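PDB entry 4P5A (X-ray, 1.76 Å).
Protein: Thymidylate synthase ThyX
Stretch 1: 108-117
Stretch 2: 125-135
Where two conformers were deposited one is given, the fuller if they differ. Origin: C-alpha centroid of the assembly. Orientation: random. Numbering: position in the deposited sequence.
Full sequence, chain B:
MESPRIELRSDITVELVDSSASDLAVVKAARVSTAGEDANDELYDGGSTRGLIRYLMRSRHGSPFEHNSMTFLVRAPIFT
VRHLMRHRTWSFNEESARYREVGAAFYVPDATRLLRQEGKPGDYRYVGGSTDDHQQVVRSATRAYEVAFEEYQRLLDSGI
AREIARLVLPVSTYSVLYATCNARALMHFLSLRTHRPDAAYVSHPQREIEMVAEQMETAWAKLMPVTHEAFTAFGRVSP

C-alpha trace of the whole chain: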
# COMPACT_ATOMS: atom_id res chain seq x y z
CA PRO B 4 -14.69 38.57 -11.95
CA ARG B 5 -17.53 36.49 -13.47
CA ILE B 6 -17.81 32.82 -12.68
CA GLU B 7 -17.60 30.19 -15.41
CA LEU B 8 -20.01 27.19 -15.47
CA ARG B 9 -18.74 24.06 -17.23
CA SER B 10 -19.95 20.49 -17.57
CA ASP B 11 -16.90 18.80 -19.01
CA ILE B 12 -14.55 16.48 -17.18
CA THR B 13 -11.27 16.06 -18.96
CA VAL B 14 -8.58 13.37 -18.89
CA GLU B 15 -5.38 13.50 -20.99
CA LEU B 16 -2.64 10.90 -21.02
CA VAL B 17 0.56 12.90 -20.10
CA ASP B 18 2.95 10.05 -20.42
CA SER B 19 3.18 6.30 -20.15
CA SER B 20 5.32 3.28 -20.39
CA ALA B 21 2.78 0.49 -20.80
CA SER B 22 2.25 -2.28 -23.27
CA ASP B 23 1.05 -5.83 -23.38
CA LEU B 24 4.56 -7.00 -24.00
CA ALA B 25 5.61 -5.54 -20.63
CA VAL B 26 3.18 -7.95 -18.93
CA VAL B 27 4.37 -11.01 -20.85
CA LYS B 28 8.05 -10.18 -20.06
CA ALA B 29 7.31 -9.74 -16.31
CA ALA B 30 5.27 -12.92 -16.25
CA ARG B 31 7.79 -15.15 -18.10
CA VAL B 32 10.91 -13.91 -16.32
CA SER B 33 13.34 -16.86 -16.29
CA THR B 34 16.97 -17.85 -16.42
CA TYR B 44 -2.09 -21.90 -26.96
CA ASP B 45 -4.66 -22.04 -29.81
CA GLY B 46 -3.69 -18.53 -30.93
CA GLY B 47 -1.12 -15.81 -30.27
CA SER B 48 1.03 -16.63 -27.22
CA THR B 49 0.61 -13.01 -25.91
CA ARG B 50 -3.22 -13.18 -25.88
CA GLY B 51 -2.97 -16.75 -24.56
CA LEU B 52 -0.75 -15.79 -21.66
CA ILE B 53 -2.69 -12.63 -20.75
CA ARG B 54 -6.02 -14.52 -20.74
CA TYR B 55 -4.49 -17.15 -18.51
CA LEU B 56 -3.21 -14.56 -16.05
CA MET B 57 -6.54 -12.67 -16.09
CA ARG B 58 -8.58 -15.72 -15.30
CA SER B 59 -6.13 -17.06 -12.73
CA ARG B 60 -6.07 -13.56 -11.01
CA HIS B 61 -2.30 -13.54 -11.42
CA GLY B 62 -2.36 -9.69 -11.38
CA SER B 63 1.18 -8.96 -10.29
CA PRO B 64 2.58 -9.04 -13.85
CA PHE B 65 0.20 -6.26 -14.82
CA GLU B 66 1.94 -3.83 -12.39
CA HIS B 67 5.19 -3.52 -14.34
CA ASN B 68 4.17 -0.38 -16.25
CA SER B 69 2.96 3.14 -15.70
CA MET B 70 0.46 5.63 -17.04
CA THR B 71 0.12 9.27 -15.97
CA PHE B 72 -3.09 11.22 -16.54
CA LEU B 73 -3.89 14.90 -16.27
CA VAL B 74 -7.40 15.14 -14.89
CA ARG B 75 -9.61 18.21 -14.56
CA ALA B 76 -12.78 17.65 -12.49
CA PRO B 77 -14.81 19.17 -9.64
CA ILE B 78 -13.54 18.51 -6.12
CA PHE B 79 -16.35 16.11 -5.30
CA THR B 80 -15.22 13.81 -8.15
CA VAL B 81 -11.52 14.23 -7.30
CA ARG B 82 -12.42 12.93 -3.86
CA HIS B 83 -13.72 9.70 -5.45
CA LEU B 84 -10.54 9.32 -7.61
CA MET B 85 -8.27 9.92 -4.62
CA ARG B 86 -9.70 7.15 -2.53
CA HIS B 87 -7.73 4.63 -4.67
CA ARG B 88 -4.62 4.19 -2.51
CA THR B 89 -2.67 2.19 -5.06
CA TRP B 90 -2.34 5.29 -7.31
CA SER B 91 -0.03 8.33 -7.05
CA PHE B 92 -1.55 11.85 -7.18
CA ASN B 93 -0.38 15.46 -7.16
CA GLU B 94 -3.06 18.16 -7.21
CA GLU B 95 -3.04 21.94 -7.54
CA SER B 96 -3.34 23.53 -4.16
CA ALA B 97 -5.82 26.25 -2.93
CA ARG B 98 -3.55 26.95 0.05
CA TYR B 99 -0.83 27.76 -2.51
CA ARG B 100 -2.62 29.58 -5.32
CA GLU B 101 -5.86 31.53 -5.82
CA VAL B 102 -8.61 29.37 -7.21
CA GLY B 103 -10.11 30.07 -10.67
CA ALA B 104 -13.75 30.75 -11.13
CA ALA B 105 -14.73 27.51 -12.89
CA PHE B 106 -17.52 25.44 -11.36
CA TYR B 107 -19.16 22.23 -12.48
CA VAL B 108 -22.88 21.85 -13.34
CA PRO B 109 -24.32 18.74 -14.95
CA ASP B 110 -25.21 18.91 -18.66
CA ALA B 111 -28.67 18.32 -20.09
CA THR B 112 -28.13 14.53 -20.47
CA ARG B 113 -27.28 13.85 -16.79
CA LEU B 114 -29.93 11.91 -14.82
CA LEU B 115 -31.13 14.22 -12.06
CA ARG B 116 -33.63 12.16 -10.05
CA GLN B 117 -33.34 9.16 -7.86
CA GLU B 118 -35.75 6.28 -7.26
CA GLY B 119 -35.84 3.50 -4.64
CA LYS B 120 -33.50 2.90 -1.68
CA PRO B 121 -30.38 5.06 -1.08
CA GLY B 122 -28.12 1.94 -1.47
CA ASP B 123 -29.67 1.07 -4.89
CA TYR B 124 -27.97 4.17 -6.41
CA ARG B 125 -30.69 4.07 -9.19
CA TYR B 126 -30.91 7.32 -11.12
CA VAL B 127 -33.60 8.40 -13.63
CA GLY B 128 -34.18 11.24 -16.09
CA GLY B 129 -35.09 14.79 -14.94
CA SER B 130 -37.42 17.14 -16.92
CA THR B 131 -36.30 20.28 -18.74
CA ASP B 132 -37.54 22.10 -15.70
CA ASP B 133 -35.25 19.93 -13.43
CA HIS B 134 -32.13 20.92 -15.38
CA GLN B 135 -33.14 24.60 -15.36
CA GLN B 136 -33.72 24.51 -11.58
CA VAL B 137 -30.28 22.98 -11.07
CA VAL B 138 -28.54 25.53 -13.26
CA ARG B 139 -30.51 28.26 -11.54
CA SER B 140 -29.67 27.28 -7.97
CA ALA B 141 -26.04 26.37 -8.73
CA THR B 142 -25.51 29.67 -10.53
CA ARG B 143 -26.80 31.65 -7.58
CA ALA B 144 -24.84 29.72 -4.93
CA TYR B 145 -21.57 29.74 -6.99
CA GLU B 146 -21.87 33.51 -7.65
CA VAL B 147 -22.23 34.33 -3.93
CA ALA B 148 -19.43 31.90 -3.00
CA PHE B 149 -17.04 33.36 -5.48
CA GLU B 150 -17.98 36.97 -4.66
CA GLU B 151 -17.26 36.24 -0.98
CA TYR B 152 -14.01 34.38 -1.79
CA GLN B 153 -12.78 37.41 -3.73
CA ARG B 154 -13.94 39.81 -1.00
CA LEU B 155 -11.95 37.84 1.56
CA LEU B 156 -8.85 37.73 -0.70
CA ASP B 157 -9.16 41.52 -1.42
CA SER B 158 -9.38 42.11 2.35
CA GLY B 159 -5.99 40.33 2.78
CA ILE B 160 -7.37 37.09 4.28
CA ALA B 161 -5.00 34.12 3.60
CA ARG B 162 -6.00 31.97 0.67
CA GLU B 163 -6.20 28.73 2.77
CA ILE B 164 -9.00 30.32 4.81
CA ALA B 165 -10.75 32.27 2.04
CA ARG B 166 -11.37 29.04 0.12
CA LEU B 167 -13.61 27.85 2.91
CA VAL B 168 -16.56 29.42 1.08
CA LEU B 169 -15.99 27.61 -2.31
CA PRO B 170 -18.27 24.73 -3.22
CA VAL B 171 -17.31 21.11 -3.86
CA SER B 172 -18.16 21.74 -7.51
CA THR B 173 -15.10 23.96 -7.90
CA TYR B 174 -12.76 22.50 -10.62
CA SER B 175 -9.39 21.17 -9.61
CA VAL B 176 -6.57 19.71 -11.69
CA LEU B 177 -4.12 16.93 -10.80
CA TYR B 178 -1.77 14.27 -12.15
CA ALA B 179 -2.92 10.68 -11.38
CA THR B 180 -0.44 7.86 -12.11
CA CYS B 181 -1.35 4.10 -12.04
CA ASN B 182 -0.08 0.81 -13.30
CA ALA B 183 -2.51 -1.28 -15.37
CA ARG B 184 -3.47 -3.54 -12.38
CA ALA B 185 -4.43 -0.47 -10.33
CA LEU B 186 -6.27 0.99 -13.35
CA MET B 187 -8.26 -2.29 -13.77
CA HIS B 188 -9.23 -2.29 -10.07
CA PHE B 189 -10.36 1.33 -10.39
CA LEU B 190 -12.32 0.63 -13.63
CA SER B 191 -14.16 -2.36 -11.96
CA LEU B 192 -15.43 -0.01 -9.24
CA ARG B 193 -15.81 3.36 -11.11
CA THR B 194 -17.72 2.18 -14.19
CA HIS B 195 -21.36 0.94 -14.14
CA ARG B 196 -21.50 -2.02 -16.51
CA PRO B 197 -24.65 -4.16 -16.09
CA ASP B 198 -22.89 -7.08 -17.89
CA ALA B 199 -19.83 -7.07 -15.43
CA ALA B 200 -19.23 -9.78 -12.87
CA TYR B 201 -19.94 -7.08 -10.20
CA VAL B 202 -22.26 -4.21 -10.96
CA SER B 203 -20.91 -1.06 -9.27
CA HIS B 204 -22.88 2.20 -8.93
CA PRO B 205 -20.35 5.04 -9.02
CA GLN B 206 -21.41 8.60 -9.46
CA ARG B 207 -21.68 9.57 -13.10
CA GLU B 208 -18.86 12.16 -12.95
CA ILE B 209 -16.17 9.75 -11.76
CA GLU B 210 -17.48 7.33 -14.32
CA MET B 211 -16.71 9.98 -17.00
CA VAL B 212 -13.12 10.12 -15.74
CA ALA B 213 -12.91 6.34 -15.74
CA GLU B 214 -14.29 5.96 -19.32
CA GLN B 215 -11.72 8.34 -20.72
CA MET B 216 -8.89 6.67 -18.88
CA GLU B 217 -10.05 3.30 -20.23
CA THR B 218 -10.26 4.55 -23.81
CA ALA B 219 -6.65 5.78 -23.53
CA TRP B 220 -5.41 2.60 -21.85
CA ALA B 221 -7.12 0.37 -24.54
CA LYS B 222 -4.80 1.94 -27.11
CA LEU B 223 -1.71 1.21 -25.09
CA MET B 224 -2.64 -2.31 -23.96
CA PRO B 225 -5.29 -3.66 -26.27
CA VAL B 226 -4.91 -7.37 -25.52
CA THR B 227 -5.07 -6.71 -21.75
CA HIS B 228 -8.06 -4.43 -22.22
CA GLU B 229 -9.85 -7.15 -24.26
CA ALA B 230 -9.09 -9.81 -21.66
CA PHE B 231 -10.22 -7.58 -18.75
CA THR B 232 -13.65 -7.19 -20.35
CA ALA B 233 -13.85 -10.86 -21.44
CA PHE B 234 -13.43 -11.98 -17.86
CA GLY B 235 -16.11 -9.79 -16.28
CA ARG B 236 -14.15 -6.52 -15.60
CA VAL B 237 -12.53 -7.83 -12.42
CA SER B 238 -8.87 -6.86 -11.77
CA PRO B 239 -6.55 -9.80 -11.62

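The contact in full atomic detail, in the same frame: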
# COMPACT_ATOMS: atom_id res chain seq x y z
N VAL B 108 -21.42 22.11 -13.42
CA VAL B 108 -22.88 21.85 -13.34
C VAL B 108 -23.14 20.74 -14.33
O VAL B 108 -22.51 20.69 -15.38
CB VAL B 108 -23.74 23.19 -13.73
CG1 VAL B 108 -23.55 24.29 -12.71
CG2 VAL B 108 -23.37 23.64 -15.11
N PRO B 109 -24.08 19.86 -14.04
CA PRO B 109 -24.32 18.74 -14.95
C PRO B 109 -24.87 19.22 -16.29
O PRO B 109 -25.58 20.22 -16.32
CB PRO B 109 -25.32 17.88 -14.20
CG PRO B 109 -25.83 18.71 -12.96
CD PRO B 109 -24.92 19.90 -12.82
N ASP B 110 -24.58 18.51 -17.38
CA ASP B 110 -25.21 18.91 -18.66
C ASP B 110 -26.64 18.34 -18.82
O ASP B 110 -27.21 17.65 -17.95
CB ASP B 110 -24.35 18.56 -19.84
CG ASP B 110 -24.25 17.10 -20.06
OD1 ASP B 110 -25.10 16.26 -19.59
OD2 ASP B 110 -23.30 16.75 -20.74
N ALA B 111 -27.25 18.66 -19.96
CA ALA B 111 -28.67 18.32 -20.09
C ALA B 111 -28.94 16.82 -20.15
O ALA B 111 -30.07 16.43 -19.97
CB ALA B 111 -29.32 19.11 -21.28
N THR B 112 -27.93 15.98 -20.37
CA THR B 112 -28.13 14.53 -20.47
C THR B 112 -28.05 13.82 -19.11
O THR B 112 -28.55 12.73 -18.93
CB THR B 112 -27.12 13.84 -21.46
OG1 THR B 112 -25.83 13.84 -20.87
CG2 THR B 112 -27.03 14.59 -22.73
N ARG B 113 -27.40 14.45 -18.14
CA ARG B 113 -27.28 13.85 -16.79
C ARG B 113 -28.64 13.45 -16.16
O ARG B 113 -29.63 14.23 -16.19
CB ARG B 113 -26.59 14.85 -15.88
CG ARG B 113 -25.31 14.24 -15.19
CD ARG B 113 -25.79 13.64 -14.02
NE ARG B 113 -24.77 13.39 -13.01
CZ ARG B 113 -25.06 12.61 -11.98
NH1 ARG B 113 -26.26 12.07 -11.92
NH2 ARG B 113 -24.21 12.40 -10.99
N LEU B 114 -28.68 12.30 -15.53
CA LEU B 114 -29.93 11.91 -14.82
C LEU B 114 -29.97 12.69 -13.54
O LEU B 114 -28.97 12.73 -12.83
CB LEU B 114 -29.92 10.42 -14.52
CG LEU B 114 -29.61 9.56 -15.77
CD1 LEU B 114 -29.30 8.11 -15.44
CD2 LEU B 114 -30.70 9.64 -16.83
N LEU B 115 -31.10 13.34 -13.23
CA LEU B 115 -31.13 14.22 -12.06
C LEU B 115 -32.00 13.76 -10.90
O LEU B 115 -31.99 14.43 -9.87
CB LEU B 115 -31.53 15.66 -12.45
CG LEU B 115 -30.62 16.38 -13.44
CD1 LEU B 115 -31.23 17.76 -13.85
CD2 LEU B 115 -29.27 16.61 -12.73
N ARG B 116 -32.73 12.66 -11.08
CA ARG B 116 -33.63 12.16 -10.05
C ARG B 116 -33.22 10.81 -9.57
O ARG B 116 -32.51 10.08 -10.26
CB ARG B 116 -35.05 12.09 -10.54
CG ARG B 116 -35.59 13.43 -10.69
CD ARG B 116 -37.04 13.44 -11.07
NE ARG B 116 -37.43 14.84 -10.98
CZ ARG B 116 -38.05 15.39 -9.94
NH1 ARG B 116 -38.43 14.68 -8.88
NH2 ARG B 116 -38.35 16.68 -10.00
N GLN B 117 -33.70 10.45 -8.40
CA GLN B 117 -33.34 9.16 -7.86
C GLN B 117 -34.60 8.41 -7.48
O GLN B 117 -35.51 8.99 -6.96
CB GLN B 117 -32.45 9.33 -6.62
CG GLN B 117 -31.89 7.98 -6.09
CD GLN B 117 -30.70 8.14 -5.11
OE1 GLN B 117 -30.09 7.14 -4.63
NE2 GLN B 117 -30.39 9.38 -4.79
N ARG B 125 -29.96 4.07 -7.89
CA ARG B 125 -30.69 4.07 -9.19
C ARG B 125 -31.11 5.49 -9.58
O ARG B 125 -31.95 6.12 -8.93
CB ARG B 125 -31.91 3.14 -9.25
CG ARG B 125 -32.48 2.96 -10.73
CD ARG B 125 -33.74 2.03 -10.86
NE ARG B 125 -34.57 2.05 -9.65
CZ ARG B 125 -35.88 1.74 -9.61
NH1 ARG B 125 -36.53 1.40 -10.73
NH2 ARG B 125 -36.54 1.77 -8.44
N TYR B 126 -30.55 5.98 -10.68
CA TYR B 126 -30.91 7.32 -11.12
C TYR B 126 -31.79 7.26 -12.39
O TYR B 126 -31.66 6.31 -13.22
CB TYR B 126 -29.67 8.25 -11.24
CG TYR B 126 -28.90 8.33 -9.91
CD1 TYR B 126 -29.31 9.24 -8.89
CD2 TYR B 126 -27.86 7.46 -9.64
CE1 TYR B 126 -28.66 9.28 -7.63
CE2 TYR B 126 -27.16 7.50 -8.40
CZ TYR B 126 -27.57 8.44 -7.39
OH TYR B 126 -26.93 8.46 -6.18
N VAL B 127 -32.67 8.27 -12.50
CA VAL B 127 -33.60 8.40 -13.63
C VAL B 127 -33.65 9.82 -14.14
O VAL B 127 -33.20 10.76 -13.44
CB VAL B 127 -35.04 7.94 -13.29
CG1 VAL B 127 -35.04 6.40 -13.06
CG2 VAL B 127 -35.62 8.73 -12.07
N GLY B 128 -34.19 9.97 -15.36
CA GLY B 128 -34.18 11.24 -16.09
C GLY B 128 -34.88 12.33 -15.30
O GLY B 128 -35.83 12.03 -14.54
N GLY B 129 -34.38 13.57 -15.44
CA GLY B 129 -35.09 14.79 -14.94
C GLY B 129 -35.82 15.44 -16.13
O GLY B 129 -35.56 15.08 -17.31
N SER B 130 -36.73 16.39 -15.85
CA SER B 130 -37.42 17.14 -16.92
C SER B 130 -36.57 18.34 -17.32
O SER B 130 -35.52 18.64 -16.69
CB SER B 130 -38.82 17.58 -16.45
OG SER B 130 -38.71 18.45 -15.31
N THR B 131 -36.99 19.04 -18.37
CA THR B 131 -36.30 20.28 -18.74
C THR B 131 -36.32 21.24 -17.55
O THR B 131 -35.29 21.86 -17.22
CB THR B 131 -36.89 20.93 -20.00
OG1 THR B 131 -36.73 19.99 -21.06
CG2 THR B 131 -36.11 22.21 -20.38
N ASP B 132 -37.48 21.31 -16.89
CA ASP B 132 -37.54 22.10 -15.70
C ASP B 132 -36.52 21.70 -14.58
O ASP B 132 -35.96 22.58 -13.87
CB ASP B 132 -38.94 22.16 -15.08
CG ASP B 132 -38.98 23.21 -13.98
OD1 ASP B 132 -38.48 24.34 -14.25
OD2 ASP B 132 -39.42 22.90 -12.85
N ASP B 133 -36.30 20.40 -14.42
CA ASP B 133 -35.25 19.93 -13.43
C ASP B 133 -33.87 20.50 -13.76
O ASP B 133 -33.21 21.04 -12.87
CB ASP B 133 -35.20 18.40 -13.31
CG ASP B 133 -36.45 17.84 -12.66
OD1 ASP B 133 -36.90 16.72 -13.01
OD2 ASP B 133 -37.02 18.53 -11.78
N HIS B 134 -33.44 20.39 -15.02
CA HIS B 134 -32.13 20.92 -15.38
C HIS B 134 -32.08 22.42 -15.13
O HIS B 134 -31.14 22.93 -14.53
CB HIS B 134 -31.73 20.62 -16.83
CG HIS B 134 -30.29 20.97 -17.14
ND1 HIS B 134 -29.94 21.94 -18.06
CD2 HIS B 134 -29.13 20.49 -16.64
CE1 HIS B 134 -28.62 22.04 -18.11
NE2 HIS B 134 -28.11 21.16 -17.26
N GLN B 135 -33.13 23.13 -15.56
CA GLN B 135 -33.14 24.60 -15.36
C GLN B 135 -33.02 24.99 -13.90
O GLN B 135 -32.38 25.99 -13.65
CB GLN B 135 -34.42 25.23 -15.94
CG GLN B 135 -34.42 25.31 -17.48
CD GLN B 135 -35.89 25.47 -18.05
OE1 GLN B 135 -36.09 25.49 -19.28
NE2 GLN B 135 -36.91 25.58 -17.15
O HOH W 1 -32.17 14.14 -17.03
O HOH W 2 -27.87 10.48 -4.45

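A single carboxylate here serves both stretches: Asp 133 accepts a hydrogen bond from the backbone of Ser 130, the N-cap residue of its helix, and also anchors an arginine from the neighbouring strand. Its OD1 accepts from Ser 130 N at 2.9 Å, while Ser 130 OG, at the N-cap position, accepts from Asp 133 N at 3.2 Å. The same OD1 receives Arg 116 NE at 2.8 Å, and OD2 receives Arg 116 NH2 at 2.9 Å, so the salt bridge is two-pronged, with charge and directional hydrogen bonding reinforcing each other.

The example illustrates how a short antiparallel pairing can be tied to a helix start. Arg 116 and Val 127 form the hydrogen-bonded pair, Arg 116 N to Val 127 O at 3.1 Å and Val 127 N to Arg 116 O at 2.9 Å. Their side chains share one face of the sheet; Gln 117 and Tyr 126 share the other, where a water links Gln 117 NE2, weakly, to Tyr 126 OH. A second water joins Arg 113 O to Gly 129 N just beyond the ladder.

Farther along, His 134 NE2 donates to Pro 109 O at 2.9 Å, and Ala 111 CA lies over the imidazole face, 4.0 Å from its centroid. Leu 115 packs at the edge of the same ring, its CD1 3.6 Å from His 134 CA, adding apolar packing beside these polar links.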